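Bradavidin 2 (Bradyrhizobium japonicum, PDB 4GGR) probably binds biotin, as a bacterial member of the avidin family built on a small eight-stranded antiparallel beta barrel. Local coordinates at residues 45-50 and 69-74; 85-90 and 109-114. All coordinates share one frame; numbering follows the deposited sequence. Where two conformers were deposited one is given.

Contact 1: 45-50 and 69-74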
ATOM      1  N   PHE A  45      -3.052  11.191   7.497  1.00 45.23           N
ATOM      2  CA  PHE A  45      -1.716  10.663   7.149  1.00 45.01           C
ATOM      3  C   PHE A  45      -1.094  11.617   6.149  1.00 44.92           C
ATOM      4  O   PHE A  45      -1.813  12.218   5.350  1.00 45.10           O
ATOM      5  CB  PHE A  45      -1.766   9.238   6.586  1.00 45.05           C
ATOM      6  CG  PHE A  45      -2.217   8.206   7.582  1.00 45.13           C
ATOM      7  CD1 PHE A  45      -3.574   8.027   7.863  1.00 45.66           C
ATOM      8  CD2 PHE A  45      -1.292   7.413   8.246  1.00 44.89           C
ATOM      9  CE1 PHE A  45      -3.997   7.064   8.783  1.00 44.99           C
ATOM     10  CE2 PHE A  45      -1.707   6.456   9.169  1.00 43.36           C
ATOM     11  CZ  PHE A  45      -3.057   6.282   9.437  1.00 44.57           C
ATOM     12  N   ALA A  46       0.231  11.769   6.200  1.00 44.75           N
ATOM     13  CA  ALA A  46       0.925  12.794   5.420  1.00 44.66           C
ATOM     14  C   ALA A  46       1.179  12.342   3.993  1.00 44.66           C
ATOM     15  O   ALA A  46       0.873  11.206   3.633  1.00 44.47           O
ATOM     16  CB  ALA A  46       2.234  13.202   6.105  1.00 44.69           C
ATOM     17  N   CYS A  47       1.725  13.248   3.180  1.00 44.37           N
ATOM     18  CA  CYS A  47       1.975  12.989   1.766  1.00 44.24           C
ATOM     19  C   CYS A  47       0.728  12.586   0.987  1.00 43.44           C
ATOM     20  O   CYS A  47       0.799  11.769   0.071  1.00 43.52           O
ATOM     21  CB  CYS A  47       3.082  11.945   1.596  1.00 44.44           C
ATOM     22  SG  CYS A  47       4.708  12.578   2.099  1.00 46.99           S
ATOM     23  N   GLN A  48      -0.408  13.171   1.350  1.00 42.15           N
ATOM     24  CA  GLN A  48      -1.662  12.957   0.638  1.00 41.48           C
ATOM     25  C   GLN A  48      -1.579  13.514  -0.773  1.00 40.85           C
ATOM     26  O   GLN A  48      -1.193  14.673  -0.955  1.00 41.62           O
ATOM     27  CB  GLN A  48      -2.810  13.669   1.378  1.00 41.12           C
ATOM     28  CG  GLN A  48      -3.352  12.895   2.565  1.00 41.80           C
ATOM     29  CD  GLN A  48      -4.310  13.687   3.409  1.00 42.43           C
ATOM     30  OE1 GLN A  48      -5.116  14.463   2.895  1.00 44.40           O
ATOM     31  NE2 GLN A  48      -4.230  13.502   4.715  1.00 44.02           N
ATOM     32  N   GLY A  49      -1.946  12.712  -1.767  1.00 39.82           N
ATOM     33  CA  GLY A  49      -2.087  13.224  -3.120  1.00 38.28           C
ATOM     34  C   GLY A  49      -0.891  13.001  -4.014  1.00 38.08           C
ATOM     35  O   GLY A  49      -0.995  13.135  -5.223  1.00 37.96           O
ATOM     36  N   ILE A  50       0.246  12.642  -3.432  1.00 37.01           N
ATOM     37  CA  ILE A  50       1.435  12.380  -4.235  1.00 36.57           C
ATOM     38  C   ILE A  50       1.701  10.881  -4.462  1.00 35.55           C
ATOM     39  O   ILE A  50       1.809  10.103  -3.500  1.00 35.44           O
ATOM     40  CB  ILE A  50       2.698  13.225  -3.764  1.00 36.82           C
ATOM     41  CG1 ILE A  50       3.975  12.401  -3.724  1.00 36.73           C
ATOM     42  CG2 ILE A  50       2.496  13.875  -2.410  1.00 37.65           C
ATOM     43  CD1 ILE A  50       4.761  12.369  -5.018  1.00 38.61           C
ATOM     44  N   PHE A  69       6.972   6.878   1.461  1.00 29.11           N
ATOM     45  CA  PHE A  69       6.530   8.201   1.169  1.00 30.86           C
ATOM     46  C   PHE A  69       7.708   9.121   1.435  1.00 32.60           C
ATOM     47  O   PHE A  69       7.755   9.785   2.457  1.00 33.66           O
ATOM     48  CB  PHE A  69       5.311   8.548   2.041  1.00 30.52           C
ATOM     49  CG  PHE A  69       4.174   7.590   1.871  1.00 30.20           C
ATOM     50  CD1 PHE A  69       4.141   6.400   2.588  1.00 27.43           C
ATOM     51  CD2 PHE A  69       3.135   7.875   0.975  1.00 30.01           C
ATOM     52  CE1 PHE A  69       3.096   5.498   2.424  1.00 28.24           C
ATOM     53  CE2 PHE A  69       2.076   6.981   0.804  1.00 30.28           C
ATOM     54  CZ  PHE A  69       2.063   5.788   1.522  1.00 29.90           C
ATOM     55  N   ALA A  70       8.661   9.144   0.503  1.00 34.83           N
ATOM     56  CA  ALA A  70       9.894   9.925   0.648  1.00 36.69           C
ATOM     57  C   ALA A  70       9.481  11.343   0.847  1.00 38.44           C
ATOM     58  O   ALA A  70       8.580  11.789   0.177  1.00 39.49           O
ATOM     59  CB  ALA A  70      10.711   9.829  -0.608  1.00 36.64           C
ATOM     60  N   GLN A  71      10.096  12.059   1.771  1.00 40.06           N
ATOM     61  CA  GLN A  71       9.701  13.470   1.977  1.00 42.08           C
ATOM     62  C   GLN A  71       8.552  13.692   2.944  1.00 41.79           C
ATOM     63  O   GLN A  71       8.228  14.829   3.270  1.00 42.51           O
ATOM     64  CB  GLN A  71       9.511  14.238   0.649  1.00 43.00           C
ATOM     65  CG  GLN A  71       8.087  14.595   0.250  1.00 45.47           C
ATOM     66  CD  GLN A  71       7.915  14.557  -1.260  1.00 52.02           C
ATOM     67  OE1 GLN A  71       8.374  13.613  -1.937  1.00 53.20           O
ATOM     68  NE2 GLN A  71       7.239  15.574  -1.805  1.00 53.71           N
ATOM     69  N   CYS A  72       7.919  12.622   3.404  1.00 41.47           N
ATOM     70  CA  CYS A  72       7.490  12.659   4.791  1.00 41.15           C
ATOM     71  C   CYS A  72       8.242  11.576   5.578  1.00 39.13           C
ATOM     72  O   CYS A  72       7.845  11.195   6.673  1.00 38.64           O
ATOM     73  CB  CYS A  72       5.975  12.625   4.948  1.00 42.17           C
ATOM     74  SG  CYS A  72       5.165  11.517   3.816  1.00 50.80           S
ATOM     75  N   ASN A  73       9.350  11.106   5.008  1.00 37.27           N
ATOM     76  CA  ASN A  73      10.264  10.217   5.721  1.00 35.68           C
ATOM     77  C   ASN A  73       9.533   9.091   6.451  1.00 35.17           C
ATOM     78  O   ASN A  73       9.553   8.997   7.691  1.00 35.22           O
ATOM     79  CB  ASN A  73      11.121  11.023   6.710  1.00 36.39           C
ATOM     80  CG  ASN A  73      12.002  12.047   6.015  1.00 36.34           C
ATOM     81  OD1 ASN A  73      11.889  13.251   6.239  1.00 39.84           O
ATOM     82  ND2 ASN A  73      12.866  11.572   5.157  1.00 33.34           N
ATOM     83  N   SER A  74       8.857   8.246   5.681  1.00 33.32           N
ATOM     84  CA  SER A  74       8.176   7.114   6.263  1.00 32.35           C
ATOM     85  C   SER A  74       7.921   6.112   5.174  1.00 30.80           C
ATOM     86  O   SER A  74       8.008   6.445   3.994  1.00 31.28           O
ATOM     87  CB  SER A  74       6.850   7.564   6.880  1.00 32.65           C
ATOM     88  OG  SER A  74       5.978   7.976   5.872  1.00 33.48           O
TER

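Contact 2: 85-90 and 109-114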
ATOM      1  N   SER A  85     -12.782  -9.712  -5.576  1.00 37.64           N
ATOM      2  CA  SER A  85     -12.681  -8.303  -5.864  1.00 36.97           C
ATOM      3  C   SER A  85     -12.104  -7.512  -4.662  1.00 35.58           C
ATOM      4  O   SER A  85     -12.008  -6.293  -4.720  1.00 35.24           O
ATOM      5  CB  SER A  85     -14.108  -7.822  -6.194  1.00 37.96           C
ATOM      6  OG  SER A  85     -14.197  -6.430  -6.452  1.00 41.27           O
ATOM      7  N   GLN A  86     -11.732  -8.204  -3.582  1.00 33.90           N
ATOM      8  CA  GLN A  86     -11.324  -7.556  -2.335  1.00 32.63           C
ATOM      9  C   GLN A  86      -9.973  -8.060  -1.887  1.00 31.19           C
ATOM     10  O   GLN A  86      -9.665  -9.214  -2.098  1.00 29.50           O
ATOM     11  CB  GLN A  86     -12.359  -7.776  -1.230  1.00 33.49           C
ATOM     12  CG  GLN A  86     -13.718  -7.098  -1.572  1.00 37.33           C
ATOM     13  CD  GLN A  86     -14.406  -6.429  -0.406  1.00 43.70           C
ATOM     14  OE1 GLN A  86     -14.389  -6.919   0.723  1.00 47.80           O
ATOM     15  NE2 GLN A  86     -15.039  -5.299  -0.677  1.00 46.89           N
ATOM     16  N   MET A  87      -9.193  -7.176  -1.267  1.00 29.79           N
ATOM     17  CA  MET A  87      -7.847  -7.478  -0.798  1.00 30.63           C
ATOM     18  C   MET A  87      -7.719  -6.966   0.628  1.00 29.40           C
ATOM     19  O   MET A  87      -7.390  -5.797   0.848  1.00 30.46           O
ATOM     20  CB  MET A  87      -6.817  -6.773  -1.690  1.00 30.14           C
ATOM     21  CG  MET A  87      -5.357  -6.920  -1.277  1.00 29.86           C
ATOM     22  SD  MET A  87      -4.283  -5.737  -2.174  1.00 32.54           S
ATOM     23  CE  MET A  87      -4.760  -5.877  -3.876  1.00 31.85           C
ATOM     24  N   PRO A  88      -8.000  -7.827   1.609  1.00 28.73           N
ATOM     25  CA  PRO A  88      -7.876  -7.395   2.992  1.00 27.16           C
ATOM     26  C   PRO A  88      -6.404  -7.398   3.366  1.00 27.00           C
ATOM     27  O   PRO A  88      -5.668  -8.275   2.939  1.00 25.54           O
ATOM     28  CB  PRO A  88      -8.630  -8.485   3.765  1.00 27.72           C
ATOM     29  CG  PRO A  88      -8.478  -9.701   2.936  1.00 27.59           C
ATOM     30  CD  PRO A  88      -8.440  -9.226   1.490  1.00 28.86           C
ATOM     31  N   THR A  89      -5.983  -6.414   4.151  1.00 26.59           N
ATOM     32  CA  THR A  89      -4.573  -6.290   4.513  1.00 25.94           C
ATOM     33  C   THR A  89      -4.433  -5.834   5.952  1.00 25.91           C
ATOM     34  O   THR A  89      -5.359  -5.211   6.550  1.00 24.64           O
ATOM     35  CB  THR A  89      -3.846  -5.197   3.632  1.00 25.40           C
ATOM     36  OG1 THR A  89      -4.537  -3.937   3.750  1.00 27.78           O
ATOM     37  CG2 THR A  89      -3.832  -5.552   2.205  1.00 20.94           C
ATOM     38  N   SER A  90      -3.285  -6.144   6.525  1.00 25.13           N
ATOM     39  CA  SER A  90      -2.833  -5.402   7.688  0.50 25.67           C
ATOM     40  C   SER A  90      -1.583  -4.614   7.324  1.00 25.89           C
ATOM     41  O   SER A  90      -0.775  -5.047   6.510  1.00 24.79           O
ATOM     42  CB  SER A  90      -2.610  -6.309   8.905  0.50 26.50           C
ATOM     43  OG  SER A  90      -3.767  -6.287   9.740  0.50 27.38           O
ATOM     44  N   ASP A 109      -6.578  -2.618   6.379  1.00 28.50           N
ATOM     45  CA  ASP A 109      -7.134  -1.978   5.176  1.00 28.60           C
ATOM     46  C   ASP A 109      -7.816  -3.081   4.399  1.00 27.58           C
ATOM     47  O   ASP A 109      -7.363  -4.221   4.421  1.00 28.08           O
ATOM     48  CB  ASP A 109      -6.025  -1.400   4.284  1.00 29.15           C
ATOM     49  CG  ASP A 109      -5.747   0.058   4.546  1.00 31.63           C
ATOM     50  OD1 ASP A 109      -6.642   0.795   5.075  1.00 36.09           O
ATOM     51  OD2 ASP A 109      -4.633   0.498   4.179  1.00 27.47           O
ATOM     52  N   ILE A 110      -8.922  -2.746   3.746  1.00 26.94           N
ATOM     53  CA  ILE A 110      -9.500  -3.595   2.713  1.00 26.52           C
ATOM     54  C   ILE A 110      -9.553  -2.732   1.450  1.00 26.77           C
ATOM     55  O   ILE A 110     -10.194  -1.669   1.452  1.00 25.10           O
ATOM     56  CB  ILE A 110     -10.918  -4.069   3.068  1.00 26.45           C
ATOM     57  CG1 ILE A 110     -10.921  -4.882   4.366  1.00 27.46           C
ATOM     58  CG2 ILE A 110     -11.503  -4.907   1.923  1.00 27.52           C
ATOM     59  CD1 ILE A 110     -12.325  -5.388   4.741  1.00 28.17           C
ATOM     60  N   PHE A 111      -8.807  -3.162   0.425  1.00 25.81           N
ATOM     61  CA  PHE A 111      -8.749  -2.544  -0.911  1.00 25.76           C
ATOM     62  C   PHE A 111      -9.767  -3.297  -1.733  1.00 26.87           C
ATOM     63  O   PHE A 111      -9.870  -4.504  -1.625  1.00 26.22           O
ATOM     64  CB  PHE A 111      -7.351  -2.751  -1.543  1.00 23.72           C
ATOM     65  CG  PHE A 111      -6.290  -1.881  -0.939  1.00 22.49           C
ATOM     66  CD1 PHE A 111      -5.624  -2.276   0.220  1.00 22.89           C
ATOM     67  CD2 PHE A 111      -6.000  -0.655  -1.482  1.00 23.08           C
ATOM     68  CE1 PHE A 111      -4.648  -1.435   0.813  1.00 20.75           C
ATOM     69  CE2 PHE A 111      -5.020   0.188  -0.925  1.00 20.80           C
ATOM     70  CZ  PHE A 111      -4.339  -0.215   0.232  1.00 22.11           C
ATOM     71  N   THR A 112     -10.555  -2.595  -2.523  1.00 27.99           N
ATOM     72  CA  THR A 112     -11.458  -3.311  -3.401  1.00 29.17           C
ATOM     73  C   THR A 112     -11.201  -2.851  -4.806  1.00 29.06           C
ATOM     74  O   THR A 112     -10.913  -1.670  -5.043  1.00 27.49           O
ATOM     75  CB  THR A 112     -12.917  -3.080  -3.025  1.00 30.03           C
ATOM     76  OG1 THR A 112     -13.220  -1.721  -3.268  1.00 34.66           O
ATOM     77  CG2 THR A 112     -13.140  -3.318  -1.587  1.00 29.67           C
ATOM     78  N   ARG A 113     -11.245  -3.805  -5.728  1.00 29.31           N
ATOM     79  CA  ARG A 113     -10.959  -3.532  -7.107  1.00 30.72           C
ATOM     80  C   ARG A 113     -11.993  -2.580  -7.696  1.00 31.50           C
ATOM     81  O   ARG A 113     -13.205  -2.719  -7.484  1.00 31.80           O
ATOM     82  CB  ARG A 113     -10.849  -4.857  -7.874  1.00 31.12           C
ATOM     83  CG  ARG A 113     -10.835  -4.714  -9.355  1.00 33.92           C
ATOM     84  CD  ARG A 113      -9.550  -5.127  -9.933  1.00 36.20           C
ATOM     85  NE  ARG A 113      -9.666  -6.439 -10.532  1.00 42.33           N
ATOM     86  CZ  ARG A 113      -9.406  -6.728 -11.803  1.00 40.75           C
ATOM     87  NH1 ARG A 113      -9.012  -5.803 -12.664  1.00 43.05           N
ATOM     88  NH2 ARG A 113      -9.548  -7.967 -12.208  1.00 41.77           N
ATOM     89  N   VAL A 114     -11.478  -1.542  -8.343  1.00 31.37           N
ATOM     90  CA  VAL A 114     -12.214  -0.672  -9.229  1.00 32.17           C
ATOM     91  C   VAL A 114     -11.510  -1.016 -10.531  1.00 33.04           C
ATOM     92  O   VAL A 114     -10.313  -0.811 -10.641  1.00 36.23           O
ATOM     93  CB  VAL A 114     -11.906   0.799  -8.895  1.00 31.74           C
ATOM     94  CG1 VAL A 114     -12.810   1.755  -9.665  1.00 33.67           C
ATOM     95  CG2 VAL A 114     -12.022   1.051  -7.390  1.00 30.18           C
TER

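Contact 1: 45-50 and 69-74
Side-chain atom NE2 of Q48 donates to F45 O at 2.8 Å, a fairly straight bond, bracing from within the loop whose C47 is joined by a disulfide to C72. This hydrogen bond spans A46 and C47, which carry the closest contacts to the other loop. From C47 to I50 the chain makes a type II turn with G49 at its third position. A second type II turn, from F69 to C72, is closed by C72 N donating to F69 O at 3.0 Å. The disulfide thus runs from the first residue of one turn to the last of the other.

C47 SG and C72 SG lie 2.1 Å apart. The torsion about the S-S bond, -142°, is well beyond the roughly 90° usual for a disulfide, which hints at some strain. On the C72 side, a first torsion of 40° sets SG between the backbone N and the carbonyl carbon, turned toward the oncoming C47. Two apolar contacts flank the bridge. The methyl of A46 meets C72 CB at 4.0 Å, while C47 SG reaches F69 CB at 4.1 Å; C47 CB approaches the F69 ring obliquely. That ring also packs on N40, a residue seen to bind biotin, as are A46 and S74. F69 N donates to S74 O at 2.8 Å, holding the ends of the second loop together.

What joins the loops is therefore chiefly a covalent bond with a thin apolar fringe, a fastening that depends on the cysteines staying oxidised. In avidins the loop between the third and fourth strands closes over bound biotin, and here the disulfide ties that loop to its neighbour, which is likely to limit its freedom to swing.

Contact 2: 85-90 and 109-114
D109 meets T89 through a pair of backbone bonds, D109 N to T89 O at 2.9 Å and T89 N to D109 O at 2.6 Å. The threonine hydroxyl adds a third: OG1 donates to D109 O at 2.9 Å, so one carbonyl oxygen is gripped twice by the same residue. Its C=O...donor angle is only 105°, the hydroxyl standing above the carbonyl plane whereas the amide comes nearly along the C=O axis. A first torsion of 56° brings OG1 between the backbone N and carbonyl carbon of T89, within range of that oxygen. A valine here would probably keep the backbone pair but leave D109 O without its second donor. The carboxylate of D109 turns elsewhere, to W78 by a hydrogen bond and to R20 by a salt bridge.

I110 sits on the other face, where its CG2 touches Q86 OE1 at 3.7 Å and its CG1 lies near the P88 ring. F111 returns to the face of D109, pairing with M87 through F111 N to M87 O at 3.0 Å and M87 N to F111 O at 2.8 Å. Its ring keeps T89 OG1 and M87 O at the edge, while M87 SD lies 5.1 Å from the centroid, 43° off the normal: an oblique Met-aromatic contact. W78 meets the same ring edge-to-face.

T112 forms a non-hydrogen-bonded pair with Q86, their side chains running alongside each other. Beyond it R113 N donates to S85 O at 2.8 Å, the last backbone rung. T112 and V114 also pair with K17 and Y15 of the first strand. This antiparallel hairpin, whose final strand returns to the first, is the closing seam of the avidin beta barrel, with biotin-binding D109 on its inner face.

How the contacts relate
The two contacts border one binding site from different parts of the barrel. The centre of contact 1 lies about 12 Å, and that of contact 2 about 10 Å, from the centre of the chain, on opposite sides of it, and their own centres are 21 Å apart. They do not touch, the nearest atoms being about 8 Å from each other, yet both supply residues seen to bind biotin: A46 and S74 from the loops of contact 1, D109 from the strand of contact 2. Two more biotin-binding residues lie close by, N40 about 4 Å from F69 and N18 about 3 Å from D109, side chain to side chain. Loop fastening and barrel closure are consistent with shaping one pocket from two sides.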